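Local coordinates for protein-arginine-phosphatase (Geobacillus stearothermophilus, PDB 4PIC) that removes phosphate from phosphoarginine residues of proteins, probably counteracting the arginine kinase McsB, and barely acts on phosphotyrosine peptides, at residues T77-M82 with D99-L104; Q106-T111 with D138-K143. All coordinates share one frame; numbering follows the deposited sequence.

Contact 1 of 2, residues T77-M82 with D99-L104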
loop_
_atom_site.group_PDB
_atom_site.type_symbol
_atom_site.label_atom_id
_atom_site.label_comp_id
_atom_site.label_asym_id
_atom_site.label_seq_id
_atom_site.Cartn_x
_atom_site.Cartn_y
_atom_site.Cartn_z
ATOM N N THR A 77 14.977 -13.854 5.058
ATOM C CA THR A 77 15.419 -14.791 4.041
ATOM C C THR A 77 14.261 -15.079 3.089
ATOM O O THR A 77 14.465 -15.380 1.913
ATOM C CB THR A 77 15.929 -16.109 4.652
ATOM O OG1 THR A 77 14.879 -16.733 5.406
ATOM C CG2 THR A 77 17.116 -15.844 5.576
ATOM N N HIS A 78 13.037 -14.992 3.609
ATOM C CA HIS A 78 11.838 -15.218 2.801
ATOM C C HIS A 78 10.772 -14.229 3.212
ATOM O O HIS A 78 10.460 -14.115 4.406
ATOM C CB HIS A 78 11.278 -16.629 3.017
ATOM C CG HIS A 78 12.256 -17.719 2.715
ATOM N ND1 HIS A 78 13.362 -17.963 3.499
ATOM C CD2 HIS A 78 12.288 -18.634 1.719
ATOM C CE1 HIS A 78 14.042 -18.976 2.992
ATOM N NE2 HIS A 78 13.409 -19.406 1.914
ATOM N N VAL A 79 10.219 -13.526 2.230
ATOM C CA VAL A 79 9.114 -12.615 2.464
ATOM C C VAL A 79 7.884 -13.296 1.911
ATOM O O VAL A 79 7.788 -13.549 0.710
ATOM C CB VAL A 79 9.336 -11.265 1.771
ATOM C CG1 VAL A 79 8.167 -10.324 2.072
ATOM C CG2 VAL A 79 10.666 -10.653 2.224
ATOM N N LEU A 80 6.962 -13.633 2.803
ATOM C CA LEU A 80 5.804 -14.431 2.441
ATOM C C LEU A 80 4.552 -13.579 2.557
ATOM O O LEU A 80 4.066 -13.275 3.656
ATOM C CB LEU A 80 5.717 -15.701 3.306
ATOM C CG LEU A 80 6.937 -16.620 3.184
ATOM C CD1 LEU A 80 6.789 -17.880 4.057
ATOM C CD2 LEU A 80 7.157 -17.008 1.731
ATOM N N ALA A 81 4.049 -13.180 1.398
ATOM C CA ALA A 81 2.907 -12.294 1.308
ATOM C C ALA A 81 1.601 -13.068 1.465
ATOM O O ALA A 81 1.498 -14.229 1.073
ATOM C CB ALA A 81 2.923 -11.554 -0.037
HETATM N N MSE A 82 0.585 -12.406 2.004
HETATM C CA MSE A 82 -0.711 -13.055 2.172
HETATM C C MSE A 82 -1.438 -13.233 0.841
HETATM O O MSE A 82 -2.233 -14.159 0.680
HETATM C CB MSE A 82 -1.589 -12.280 3.175
HETATM C CG MSE A 82 -1.031 -12.224 4.611
HETATM SE SE MSE A 82 -0.865 -13.931 5.522
HETATM C CE MSE A 82 0.856 -14.493 4.870
ATOM N N ASP A 99 13.646 -11.985 -5.639
ATOM C CA ASP A 99 13.998 -13.395 -5.637
ATOM C C ASP A 99 13.513 -14.109 -4.384
ATOM O O ASP A 99 13.434 -15.336 -4.365
ATOM C CB ASP A 99 15.509 -13.547 -5.731
ATOM C CG ASP A 99 16.200 -13.072 -4.484
ATOM O OD1 ASP A 99 16.218 -11.840 -4.251
ATOM O OD2 ASP A 99 16.706 -13.923 -3.718
ATOM N N LYS A 100 13.185 -13.355 -3.335
ATOM C CA LYS A 100 12.838 -13.982 -2.060
ATOM C C LYS A 100 11.431 -13.634 -1.588
ATOM O O LYS A 100 11.073 -13.927 -0.444
ATOM C CB LYS A 100 13.852 -13.623 -0.976
ATOM C CG LYS A 100 13.902 -12.148 -0.607
ATOM C CD LYS A 100 14.935 -11.930 0.495
ATOM C CE LYS A 100 15.207 -10.463 0.722
ATOM N NZ LYS A 100 16.175 -10.290 1.827
ATOM N N THR A 101 10.635 -13.032 -2.464
ATOM C CA THR A 101 9.264 -12.671 -2.105
ATOM C C THR A 101 8.294 -13.575 -2.842
ATOM O O THR A 101 8.370 -13.720 -4.061
ATOM C CB THR A 101 8.977 -11.204 -2.445
ATOM O OG1 THR A 101 9.920 -10.386 -1.745
ATOM C CG2 THR A 101 7.576 -10.806 -1.999
ATOM N N PHE A 102 7.402 -14.218 -2.094
ATOM C CA PHE A 102 6.455 -15.159 -2.671
ATOM C C PHE A 102 5.151 -14.946 -1.939
ATOM O O PHE A 102 5.159 -14.401 -0.843
ATOM C CB PHE A 102 6.877 -16.607 -2.370
ATOM C CG PHE A 102 8.313 -16.936 -2.694
ATOM C CD1 PHE A 102 8.634 -17.574 -3.879
ATOM C CD2 PHE A 102 9.325 -16.649 -1.791
ATOM C CE1 PHE A 102 9.952 -17.895 -4.174
ATOM C CE2 PHE A 102 10.643 -16.968 -2.078
ATOM C CZ PHE A 102 10.954 -17.584 -3.270
ATOM N N THR A 103 4.039 -15.414 -2.496
ATOM C CA THR A 103 2.860 -15.607 -1.648
ATOM C C THR A 103 3.124 -16.841 -0.804
ATOM O O THR A 103 3.844 -17.751 -1.225
ATOM C CB THR A 103 1.551 -15.812 -2.434
ATOM O OG1 THR A 103 1.640 -17.005 -3.229
ATOM C CG2 THR A 103 1.262 -14.605 -3.323
ATOM N N LEU A 104 2.559 -16.881 0.393
ATOM C CA LEU A 104 2.705 -18.059 1.234
ATOM C C LEU A 104 2.253 -19.324 0.492
ATOM O O LEU A 104 2.931 -20.346 0.531
ATOM C CB LEU A 104 1.917 -17.864 2.529
ATOM C CG LEU A 104 1.761 -19.061 3.446
ATOM C CD1 LEU A 104 3.110 -19.607 3.912
ATOM C CD2 LEU A 104 0.889 -18.657 4.640
#
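Val79 and Thr101 sit side by side where two parallel strands meet, with Val79 CB 3.7 Å from Thr101 OG1 and the methyl Thr101 CG2 lying against Val79 CG1. Four backbone hydrogen bonds zip the strands together: Val79 N to Lys100 O, Phe102 N to Val79 O, Ala81 N to Phe102 O and Leu104 N to Ala81 O. Thr101 CA makes a CA-H...O contact with Val79 O at 3.3 Å, supplementing the bond from Phe102 N.

The tight part is the buried middle and C-terminal end. On one face helix 84-93 covers Ala81 and Thr101, while Val79 packs on Val8 of the neighbouring strand 3-9; on the other Leu80 CD2 rests on Phe102 CB at 4.1 Å, while its second methyl, CD1, meets Leu104 CD1. Leu104 CD2 lies 4.2 Å from CE of selenomethionine Met82, the two side chains side by side and pointing the same way.

The other end is looser. His78 CD2 comes no nearer to Phe102 CE2 than 4.5 Å, and Lys100 lays its extended, partly exposed chain past Thr77, its CB 3.4 Å from Thr77 O, before NZ bonds to the carbonyls of Ile73 and Ala76.

An alanine in place of Thr101 would probably leave a gap beside Val79 CG1 and the carbonyl of Ala97 without the hydroxyl that now bonds to it.

Thr103, just before the last rung, N-caps helix 104-109: its OG1 bonds to Gln106 N and also to Asp112. Met82 packs against Arg15 and lies close to the nucleophile Cys9. Four well-aligned backbone bonds, flanked by largely buried side chains, would probably hold this sheet edge firmly, with its C-terminal end beside the catalytic site.

Contact 2 of 2, residues Q106-T111 with D138-K143; sequences QFVSGT and DRLAEK
Phe107 and Val108 are the two residues through which the short helix 104-109 leans on the long helix 123-150, and no direct hydrogen bond joins them to it.

The apolar contacts form the base. Leu140 CD1 touches the rim of the Phe107 ring in its plane, 3.7 Å from CE2, the two side chains crossing at about a right angle. Next to it Val108 CG1 lies 3.7 Å from Leu140 CB and equally close to Leu140 CA, so this methyl presses on the helix backbone itself. With CG1 anti to the carbonyl carbon (chi1 -60°), this branch of Val108 is the one that meets Leu140. Val108 CB also brushes Arg139 CB at 4.2 Å, beyond which the arginine chain bends away.

The contacts with the aromatic face come from Lys143. Its CE stands 3.5 Å from Phe107 CZ, over the face but displaced toward the rim, a CH-pi contact. A last torsion of 75° turns NZ out of the extended line of the chain, and it ends 5.0 Å from the centroid of the Phe107 ring, 20° off the normal: a cation-pi contact at long range, in which the ring would probably help to offset the ammonium charge.

Polar links pass through solvent. One water accepts from Lys143 NZ at 2.8 Å and donates weakly to Phe107 O, bridging the helices at the surface. Within 106-111 Ser109 OG accepts from Thr111 N, forming an ST turn, while Gly110, with positive phi, takes the chain out of the helix.

Helix against helix, apolar beneath and charged at the surface, this is plain packing away from the annotated sites, between two helices that lie against the same side of the parallel sheet in the low molecular weight phosphatase fold.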
loop_
_atom_site.group_PDB
_atom_site.type_symbol
_atom_site.label_atom_id
_atom_site.label_comp_id
_atom_site.label_asym_id
_atom_site.label_seq_id
_atom_site.Cartn_x
_atom_site.Cartn_y
_atom_site.Cartn_z
ATOM N N GLN A 106 2.078 -19.935 -2.836
ATOM C CA GLN A 106 2.973 -20.346 -3.917
ATOM C C GLN A 106 4.236 -20.991 -3.362
ATOM O O GLN A 106 4.735 -21.972 -3.916
ATOM C CB GLN A 106 3.301 -19.173 -4.857
ATOM C CG GLN A 106 4.461 -18.290 -4.419
ATOM C CD GLN A 106 4.854 -17.259 -5.473
ATOM O OE1 GLN A 106 4.467 -16.091 -5.394
ATOM N NE2 GLN A 106 5.633 -17.693 -6.464
ATOM N N PHE A 107 4.731 -20.476 -2.239
ATOM C CA PHE A 107 5.980 -20.977 -1.683
ATOM C C PHE A 107 5.888 -22.409 -1.158
ATOM O O PHE A 107 6.853 -23.185 -1.258
ATOM C CB PHE A 107 6.486 -20.057 -0.576
ATOM C CG PHE A 107 7.820 -20.463 -0.041
ATOM C CD1 PHE A 107 8.959 -20.325 -0.817
ATOM C CD2 PHE A 107 7.940 -20.992 1.232
ATOM C CE1 PHE A 107 10.193 -20.702 -0.333
ATOM C CE2 PHE A 107 9.175 -21.376 1.725
ATOM C CZ PHE A 107 10.305 -21.233 0.939
ATOM N N VAL A 108 4.741 -22.772 -0.593
ATOM C CA VAL A 108 4.614 -24.112 -0.033
ATOM C C VAL A 108 3.860 -25.096 -0.933
ATOM O O VAL A 108 3.920 -26.298 -0.700
ATOM C CB VAL A 108 3.969 -24.092 1.367
ATOM C CG1 VAL A 108 4.811 -23.275 2.339
ATOM C CG2 VAL A 108 2.577 -23.522 1.281
ATOM N N SER A 109 3.161 -24.608 -1.953
ATOM C CA SER A 109 2.290 -25.485 -2.747
ATOM C C SER A 109 2.580 -25.509 -4.247
ATOM O O SER A 109 2.143 -26.423 -4.947
ATOM C CB SER A 109 0.818 -25.112 -2.541
ATOM O OG SER A 109 0.457 -23.994 -3.346
ATOM N N GLY A 110 3.271 -24.497 -4.756
ATOM C CA GLY A 110 3.552 -24.434 -6.183
ATOM C C GLY A 110 2.405 -23.934 -7.050
ATOM O O GLY A 110 2.578 -23.712 -8.253
ATOM N N THR A 111 1.222 -23.779 -6.462
ATOM C CA THR A 111 0.147 -23.072 -7.146
ATOM C C THR A 111 -0.104 -21.774 -6.401
ATOM O O THR A 111 0.405 -21.573 -5.295
ATOM C CB THR A 111 -1.155 -23.905 -7.260
ATOM O OG1 THR A 111 -2.124 -23.186 -8.045
ATOM C CG2 THR A 111 -1.734 -24.201 -5.881
ATOM N N ASP A 138 1.761 -25.472 8.483
ATOM C CA ASP A 138 2.195 -26.840 8.734
ATOM C C ASP A 138 3.080 -27.304 7.577
ATOM O O ASP A 138 4.143 -27.895 7.796
ATOM C CB ASP A 138 0.998 -27.785 8.907
ATOM C CG ASP A 138 0.307 -27.622 10.246
ATOM O OD1 ASP A 138 0.870 -26.963 11.145
ATOM O OD2 ASP A 138 -0.803 -28.174 10.409
ATOM N N ARG A 139 2.660 -27.027 6.343
ATOM C CA ARG A 139 3.460 -27.425 5.184
ATOM C C ARG A 139 4.767 -26.652 5.141
ATOM O O ARG A 139 5.806 -27.194 4.768
ATOM C CB ARG A 139 2.711 -27.200 3.869
ATOM C CG ARG A 139 1.276 -27.680 3.852
ATOM C CD ARG A 139 1.073 -29.049 3.243
ATOM N NE ARG A 139 -0.361 -29.320 3.116
ATOM C CZ ARG A 139 -0.919 -30.516 3.264
ATOM N NH1 ARG A 139 -0.168 -31.572 3.540
ATOM N NH2 ARG A 139 -2.233 -30.655 3.133
ATOM N N LEU A 140 4.718 -25.379 5.512
ATOM C CA LEU A 140 5.927 -24.571 5.586
ATOM C C LEU A 140 6.923 -25.151 6.584
ATOM O O LEU A 140 8.117 -25.275 6.276
ATOM C CB LEU A 140 5.566 -23.143 5.989
ATOM C CG LEU A 140 6.746 -22.201 6.196
ATOM C CD1 LEU A 140 7.449 -22.012 4.879
ATOM C CD2 LEU A 140 6.242 -20.864 6.711
ATOM N N ALA A 141 6.433 -25.520 7.767
ATOM C CA ALA A 141 7.288 -26.125 8.786
ATOM C C ALA A 141 7.966 -27.379 8.251
ATOM O O ALA A 141 9.177 -27.566 8.405
ATOM C CB ALA A 141 6.487 -26.449 10.030
ATOM N N GLU A 142 7.177 -28.233 7.612
ATOM C CA GLU A 142 7.709 -29.465 7.044
ATOM C C GLU A 142 8.758 -29.190 5.979
ATOM O O GLU A 142 9.792 -29.864 5.924
ATOM C CB GLU A 142 6.583 -30.317 6.465
ATOM C CG GLU A 142 5.606 -30.827 7.505
ATOM C CD GLU A 142 4.514 -31.686 6.904
ATOM O OE1 GLU A 142 4.049 -31.365 5.786
ATOM O OE2 GLU A 142 4.122 -32.682 7.550
ATOM N N LYS A 143 8.495 -28.199 5.138
ATOM C CA LYS A 143 9.420 -27.828 4.071
ATOM C C LYS A 143 10.752 -27.349 4.642
ATOM O O LYS A 143 11.815 -27.807 4.217
ATOM C CB LYS A 143 8.794 -26.759 3.172
ATOM C CG LYS A 143 9.668 -26.325 1.998
ATOM C CD LYS A 143 9.006 -25.195 1.215
ATOM C CE LYS A 143 9.932 -24.625 0.150
ATOM N NZ LYS A 143 10.073 -25.513 -1.033
HETATM O O HOH W 1 7.765 -26.192 -2.477
#

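Overall arrangement
Both segments of contact 1 come earlier in the chain than those of contact 2, so the two follow in series, their centres 11 Å apart. Strand 101-103 runs straight into helix 104-109, which carries the chain from the sheet of contact 1 to the helix pair of contact 2. Contact 1 pairs the strands of a beta-alpha-beta unit at one edge of the four-stranded parallel sheet; contact 2 lies nearer the surface. They touch directly: His78 CD2 is 3.4 Å from Phe107 CZ, and Leu80 packs on both Phe107 and Leu140. Sheet edge and both helices therefore share one layer of side chains, tying the C-terminal helix 123-150 to the sheet.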